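Local coordinates for protein probable glycosidase crf1 (Neosartorya fumigata, PDB 6IBU) that cleaves chitin and transfers it to 1,6-beta-glucan or to other chitin chains, cross-linking polysaccharides of the fungal cell wall and septa, at residues Val75-Ala80 and Trp101-Gly106; Gly184-Ala187 and Ser192-Lys195. All coordinates share one frame; numbering follows the deposited sequence.

Interaction 1. Residues Val75-Ala80 and Trp101-Gly106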
ATOM      1  N   VAL A  75       4.798   8.231  -1.342  1.00 18.37           N
ATOM      2  CA  VAL A  75       3.830   8.689  -0.318  1.00 17.81           C
ATOM      3  C   VAL A  75       4.604   9.411   0.775  1.00 16.79           C
ATOM      4  O   VAL A  75       5.576   8.864   1.269  1.00 16.85           O
ATOM      5  CB  VAL A  75       3.004   7.524   0.237  1.00 17.37           C
ATOM      6  CG1 VAL A  75       1.980   8.024   1.238  1.00 17.62           C
ATOM      7  CG2 VAL A  75       2.333   6.744  -0.880  1.00 17.64           C
ATOM      8  N   VAL A  76       4.211  10.632   1.109  1.00 16.42           N
ATOM      9  CA  VAL A  76       4.793  11.348   2.285  1.00 17.32           C
ATOM     10  C   VAL A  76       3.850  11.064   3.485  1.00 17.59           C
ATOM     11  O   VAL A  76       2.689  11.427   3.321  1.00 15.52           O
ATOM     12  CB  VAL A  76       4.981  12.838   1.938  1.00 17.84           C
ATOM     13  CG1 VAL A  76       5.446  13.662   3.125  1.00 17.71           C
ATOM     14  CG2 VAL A  76       5.944  13.003   0.771  1.00 17.60           C
ATOM     15  N   MET A  77       4.272  10.327   4.569  1.00 18.36           N
ATOM     16  CA  MET A  77       3.489   9.738   5.698  1.00 20.31           C
ATOM     17  C   MET A  77       4.304   9.904   6.979  1.00 18.46           C
ATOM     18  O   MET A  77       5.578  10.052   6.993  1.00 18.52           O
ATOM     19  CB  MET A  77       3.137   8.247   5.507  1.00 23.26           C
ATOM     20  CG  MET A  77       2.630   7.576   6.766  1.00 25.22           C
ATOM     21  SD  MET A  77       2.183   5.946   6.427  1.00 41.13           S
ATOM     22  CE  MET A  77       3.783   5.161   6.277  1.00 36.44           C
ATOM     23  N   LYS A  78       3.501  10.236   7.939  1.00 18.27           N
ATOM     24  CA  LYS A  78       3.879  10.161   9.340  1.00 18.24           C
ATOM     25  C   LYS A  78       2.997   9.086   9.934  1.00 15.75           C
ATOM     26  O   LYS A  78       1.802   9.195   9.835  1.00 15.20           O
ATOM     27  CB  LYS A  78       3.723  11.522  10.010  1.00 20.10           C
ATOM     28  CG  LYS A  78       4.253  11.481  11.433  1.00 22.56           C
ATOM     29  CD  LYS A  78       4.364  12.821  12.079  1.00 24.51           C
ATOM     30  CE  LYS A  78       2.975  13.308  12.453  1.00 28.67           C
ATOM     31  NZ  LYS A  78       2.939  13.989  13.771  1.00 32.56           N
ATOM     32  N   ALA A  79       3.585   8.054  10.486  1.00 15.11           N
ATOM     33  CA  ALA A  79       2.840   6.859  10.926  1.00 15.93           C
ATOM     34  C   ALA A  79       2.117   7.154  12.241  1.00 16.14           C
ATOM     35  O   ALA A  79       2.555   8.004  13.009  1.00 18.24           O
ATOM     36  CB  ALA A  79       3.773   5.693  11.062  1.00 15.65           C
ATOM     37  N   ALA A  80       1.017   6.461  12.471  1.00 15.93           N
ATOM     38  CA  ALA A  80       0.281   6.508  13.742  1.00 15.84           C
ATOM     39  C   ALA A  80       1.177   5.885  14.798  1.00 16.54           C
ATOM     40  O   ALA A  80       1.877   4.911  14.536  1.00 16.37           O
ATOM     41  CB  ALA A  80      -1.038   5.787  13.605  1.00 15.36           C
ATOM     42  N   TRP A 101       4.293  -1.113   2.379  1.00 14.78           N
ATOM     43  CA  TRP A 101       4.990  -0.617   3.583  1.00 14.22           C
ATOM     44  C   TRP A 101       4.061  -0.852   4.772  1.00 14.99           C
ATOM     45  O   TRP A 101       2.859  -0.650   4.612  1.00 13.51           O
ATOM     46  CB  TRP A 101       5.302   0.875   3.436  1.00 12.57           C
ATOM     47  CG  TRP A 101       6.146   1.323   2.284  1.00 11.39           C
ATOM     48  CD1 TRP A 101       5.723   1.846   1.102  1.00 10.88           C
ATOM     49  CD2 TRP A 101       7.578   1.444   2.271  1.00 11.23           C
ATOM     50  NE1 TRP A 101       6.782   2.228   0.329  1.00 10.82           N
ATOM     51  CE2 TRP A 101       7.942   2.008   1.028  1.00 11.30           C
ATOM     52  CE3 TRP A 101       8.587   1.096   3.168  1.00 11.23           C
ATOM     53  CZ2 TRP A 101       9.276   2.243   0.679  1.00 11.21           C
ATOM     54  CZ3 TRP A 101       9.900   1.328   2.829  1.00 11.21           C
ATOM     55  CH2 TRP A 101      10.235   1.907   1.606  1.00 11.41           C
ATOM     56  N   GLU A 102       4.580  -1.311   5.907  1.00 17.30           N
ATOM     57  CA  GLU A 102       3.803  -1.367   7.172  1.00 18.64           C
ATOM     58  C   GLU A 102       4.621  -0.684   8.262  1.00 17.57           C
ATOM     59  O   GLU A 102       5.739  -1.101   8.484  1.00 18.56           O
ATOM     60  CB  GLU A 102       3.495  -2.804   7.583  1.00 21.43           C
ATOM     61  CG  GLU A 102       2.831  -3.637   6.500  1.00 25.34           C
ATOM     62  CD  GLU A 102       1.419  -3.191   6.157  1.00 28.43           C
ATOM     63  OE1 GLU A 102       0.667  -2.820   7.067  1.00 29.71           O
ATOM     64  OE2 GLU A 102       1.081  -3.184   4.971  1.00 35.54           O
ATOM     65  N   VAL A 103       4.087   0.334   8.923  1.00 16.44           N
ATOM     66  CA  VAL A 103       4.690   0.846  10.180  1.00 16.50           C
ATOM     67  C   VAL A 103       3.859   0.327  11.363  1.00 16.35           C
ATOM     68  O   VAL A 103       2.638   0.247  11.262  1.00 14.61           O
ATOM     69  CB  VAL A 103       4.810   2.382  10.172  1.00 16.56           C
ATOM     70  CG1 VAL A 103       5.392   2.891  11.472  1.00 15.60           C
ATOM     71  CG2 VAL A 103       5.653   2.869   9.008  1.00 16.54           C
ATOM     72  N   LEU A 104       4.527  -0.036  12.452  1.00 17.09           N
ATOM     73  CA  LEU A 104       3.863  -0.460  13.709  1.00 17.24           C
ATOM     74  C   LEU A 104       4.052   0.675  14.704  1.00 17.32           C
ATOM     75  O   LEU A 104       5.184   1.182  14.785  1.00 16.72           O
ATOM     76  CB  LEU A 104       4.492  -1.764  14.185  1.00 17.81           C
ATOM     77  CG  LEU A 104       4.455  -2.885  13.147  1.00 19.26           C
ATOM     78  CD1 LEU A 104       5.186  -4.092  13.681  1.00 20.79           C
ATOM     79  CD2 LEU A 104       3.024  -3.259  12.748  1.00 19.97           C
ATOM     80  N   GLY A 105       2.981   1.087  15.384  1.00 16.10           N
ATOM     81  CA  GLY A 105       3.014   2.242  16.303  1.00 16.21           C
ATOM     82  C   GLY A 105       4.088   2.142  17.368  1.00 14.62           C
ATOM     83  O   GLY A 105       4.718   3.140  17.642  1.00 14.44           O
ATOM     84  N   GLY A 106       4.327   0.975  17.950  1.00 14.75           N
ATOM     85  CA  GLY A 106       5.264   0.856  19.085  1.00 14.37           C
ATOM     86  C   GLY A 106       6.680   0.577  18.635  1.00 15.13           C
ATOM     87  O   GLY A 106       7.590   0.569  19.497  1.00 15.59           O
TER
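Val103 meets Ala79 and Met77 between the two sheets of the GH16 beta-sandwich, the N-terminal domain of a longer GPI-anchored protein, strand 98-105 belonging to one sheet and strand 71-78, with the loop that follows it, to the other. The valine side chain begins at CB, which lies 3.6 Å from Ala79 CB. From there CG1, anti to the backbone N (chi1 179°), runs up against the same methyl: Val103 CG1 and Ala79 CB are 3.3 Å apart, closer than two methyls normally settle. The other branch, CG2, leans back beside the backbone N and reaches the Met77 methyl, with Val103 CG2 and Met77 CE at 4.0 Å. Met77 leaves its strand extended and bends only at chi3 (75°). Ile89, Met214 and Tyr142 also touch Met77, and Tyr142 and Pro135 touch Val103. Farther along, the Ala80 carbonyl receives a CA-H...O contact, Gly105 CA lying 3.4 Å from Ala80 O. Glu102, a chitin-binding residue and, by similarity, the proton donor, starts out from the other side of its strand, away from 75-80. With no hydrogen bond between the segments, their contact rests on buried methyl groups and one CA-H...O approach, so close fit rather than polar pairing joins the sheets behind the strand that carries Glu102.

Interaction 2. Residues Gly184-Ala187 and Ser192-Lys195; sequences GSWA and SNPK
Asn193 reaches back from the loop before helix 195-201 to the end of strand 179-187 and meets it through its amide nitrogen. The close part of the contact is a single polar one: Asn193 ND2 donates to the carbonyl of Ala187 at 3.1 Å from ND2 to O, a weak bond whose N-H...O angle is only 123°. The same nitrogen also gives a hydrogen bond to Gly188 O, its stronger partner, so one amide group holds two successive carbonyls where the strand gives way to the loop. The torsion that delivers it sets Asn193 CG beside the backbone N and anti to the carbonyl carbon (chi1 -72°), which directs the amide at the strand end. Behind that bond Ala187 is buried, its methyl resting on Thr205 and Tyr207.

Packing is looser beside the tryptophan. Asn193 ND2 comes to the edge of the Trp186 ring, near the ring plane, and stays 4.5 Å from CZ3. The indole is held elsewhere, by a hydrogen bond from NE1 to Ser88 OG and by contacts with Ala59 and Trp200. On both sides of Asn193 in the chain, Ser192 and Pro194 are open to solvent, and Pro194 takes the N-cap position of helix 195-201. The side chains of Asn193 and Thr197 are about 4 Å apart, and Trp186 and Thr197 both bind chitin. The arrangement is that of a short loop folded back over a strand end, consistent with the rim of the chitin-binding cleft of a GH16 domain, and it joins the sheet that carries Glu102 to the helix that carries Thr197.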
ATOM      1  N   GLY A 184      -3.987   3.445   4.606  1.00 18.26           N
ATOM      2  CA  GLY A 184      -4.846   3.244   5.779  1.00 18.61           C
ATOM      3  C   GLY A 184      -4.089   2.928   7.040  1.00 17.92           C
ATOM      4  O   GLY A 184      -2.921   2.521   6.988  1.00 18.84           O
ATOM      5  N   SER A 185      -4.792   3.082   8.146  1.00 18.04           N
ATOM      6  CA  SER A 185      -4.342   2.677   9.493  1.00 17.98           C
ATOM      7  C   SER A 185      -5.405   1.748  10.044  1.00 16.87           C
ATOM      8  O   SER A 185      -6.540   1.848   9.610  1.00 16.12           O
ATOM      9  CB  SER A 185      -4.106   3.868  10.372  1.00 18.66           C
ATOM     10  OG  SER A 185      -5.330   4.576  10.572  1.00 21.24           O
ATOM     11  N   TRP A 186      -5.009   0.872  10.952  1.00 17.70           N
ATOM     12  CA  TRP A 186      -5.890  -0.146  11.557  1.00 18.41           C
ATOM     13  C   TRP A 186      -5.194  -0.747  12.773  1.00 19.05           C
ATOM     14  O   TRP A 186      -3.985  -0.600  12.899  1.00 17.05           O
ATOM     15  CB  TRP A 186      -6.223  -1.224  10.533  1.00 19.01           C
ATOM     16  CG  TRP A 186      -5.038  -1.825   9.856  1.00 18.41           C
ATOM     17  CD1 TRP A 186      -4.273  -1.245   8.888  1.00 19.33           C
ATOM     18  CD2 TRP A 186      -4.526  -3.155  10.033  1.00 19.29           C
ATOM     19  NE1 TRP A 186      -3.310  -2.115   8.465  1.00 19.01           N
ATOM     20  CE2 TRP A 186      -3.446  -3.298   9.133  1.00 18.95           C
ATOM     21  CE3 TRP A 186      -4.887  -4.246  10.834  1.00 19.80           C
ATOM     22  CZ2 TRP A 186      -2.704  -4.468   9.040  1.00 19.47           C
ATOM     23  CZ3 TRP A 186      -4.152  -5.407  10.747  1.00 19.71           C
ATOM     24  CH2 TRP A 186      -3.080  -5.515   9.855  1.00 20.98           C
ATOM     25  N   ALA A 187      -5.950  -1.423  13.621  1.00 20.73           N
ATOM     26  CA  ALA A 187      -5.397  -2.049  14.836  1.00 22.59           C
ATOM     27  C   ALA A 187      -5.000  -3.481  14.502  1.00 21.42           C
ATOM     28  O   ALA A 187      -5.867  -4.328  14.512  1.00 24.48           O
ATOM     29  CB  ALA A 187      -6.409  -1.983  15.942  1.00 23.46           C
ATOM     30  N   SER A 192      -9.655  -9.134  18.810  1.00 34.58           N
ATOM     31  CA  SER A 192     -10.380 -10.080  17.931  1.00 36.54           C
ATOM     32  C   SER A 192      -9.467 -10.633  16.829  1.00 35.92           C
ATOM     33  O   SER A 192      -9.926 -11.509  16.094  1.00 43.20           O
ATOM     34  CB  SER A 192     -11.609  -9.439  17.361  1.00 37.10           C
ATOM     35  OG  SER A 192     -11.350  -8.905  16.075  1.00 42.56           O
ATOM     36  N   ASN A 193      -8.235 -10.159  16.688  1.00 35.16           N
ATOM     37  CA  ASN A 193      -7.339 -10.644  15.607  1.00 33.46           C
ATOM     38  C   ASN A 193      -6.664 -11.936  16.054  1.00 34.31           C
ATOM     39  O   ASN A 193      -6.546 -12.198  17.250  1.00 37.11           O
ATOM     40  CB  ASN A 193      -6.296  -9.599  15.224  1.00 33.37           C
ATOM     41  CG  ASN A 193      -6.868  -8.422  14.470  1.00 34.41           C
ATOM     42  OD1 ASN A 193      -8.022  -8.434  14.050  1.00 34.07           O
ATOM     43  ND2 ASN A 193      -6.056  -7.393  14.298  1.00 36.50           N
ATOM     44  N   PRO A 194      -6.160 -12.758  15.108  1.00 33.65           N
ATOM     45  CA  PRO A 194      -5.333 -13.906  15.458  1.00 36.68           C
ATOM     46  C   PRO A 194      -4.129 -13.468  16.307  1.00 39.51           C
ATOM     47  O   PRO A 194      -3.624 -12.401  16.063  1.00 39.64           O
ATOM     48  CB  PRO A 194      -4.840 -14.459  14.109  1.00 35.80           C
ATOM     49  CG  PRO A 194      -5.784 -13.883  13.067  1.00 33.78           C
ATOM     50  CD  PRO A 194      -6.328 -12.602  13.656  1.00 34.37           C
ATOM     51  N   LYS A 195      -3.687 -14.329  17.227  1.00 41.84           N
ATOM     52  CA  LYS A 195      -2.485 -14.135  18.080  1.00 46.27           C
ATOM     53  C   LYS A 195      -1.298 -13.713  17.204  1.00 40.71           C
ATOM     54  O   LYS A 195      -0.575 -12.800  17.609  1.00 37.12           O
ATOM     55  CB  LYS A 195      -2.126 -15.418  18.840  1.00 55.14           C
ATOM     56  CG  LYS A 195      -3.181 -15.934  19.816  1.00 68.60           C
ATOM     57  CD  LYS A 195      -2.779 -17.223  20.532  1.00 76.29           C
ATOM     58  CE  LYS A 195      -2.436 -18.363  19.588  1.00 76.84           C
ATOM     59  NZ  LYS A 195      -2.082 -19.598  20.322  1.00 74.95           N
TER

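Interactions 1 and 2 have centres 15 Å apart and share one sheet, in which strand 85-93 separates strand 98-105 from strand 179-187. Their segments touch at the chitin-binding site: Glu102 OE1, on a side chain that starts away from interaction 1, lies 4.2 Å from Trp186 CZ2, a packing contact. Ser88 of the intervening strand ties them further, its OG hydrogen-bonded both to Glu102 OE1 and to Trp186 NE1, so one hydroxyl bridges the carboxylate and the indole and probably fixes their relative position. Interaction 1 lies in the buried interior between the sheets, whereas interaction 2 borders the cleft. Across that divide the side chains of Ala80 and Trp186 are about 9 Å apart.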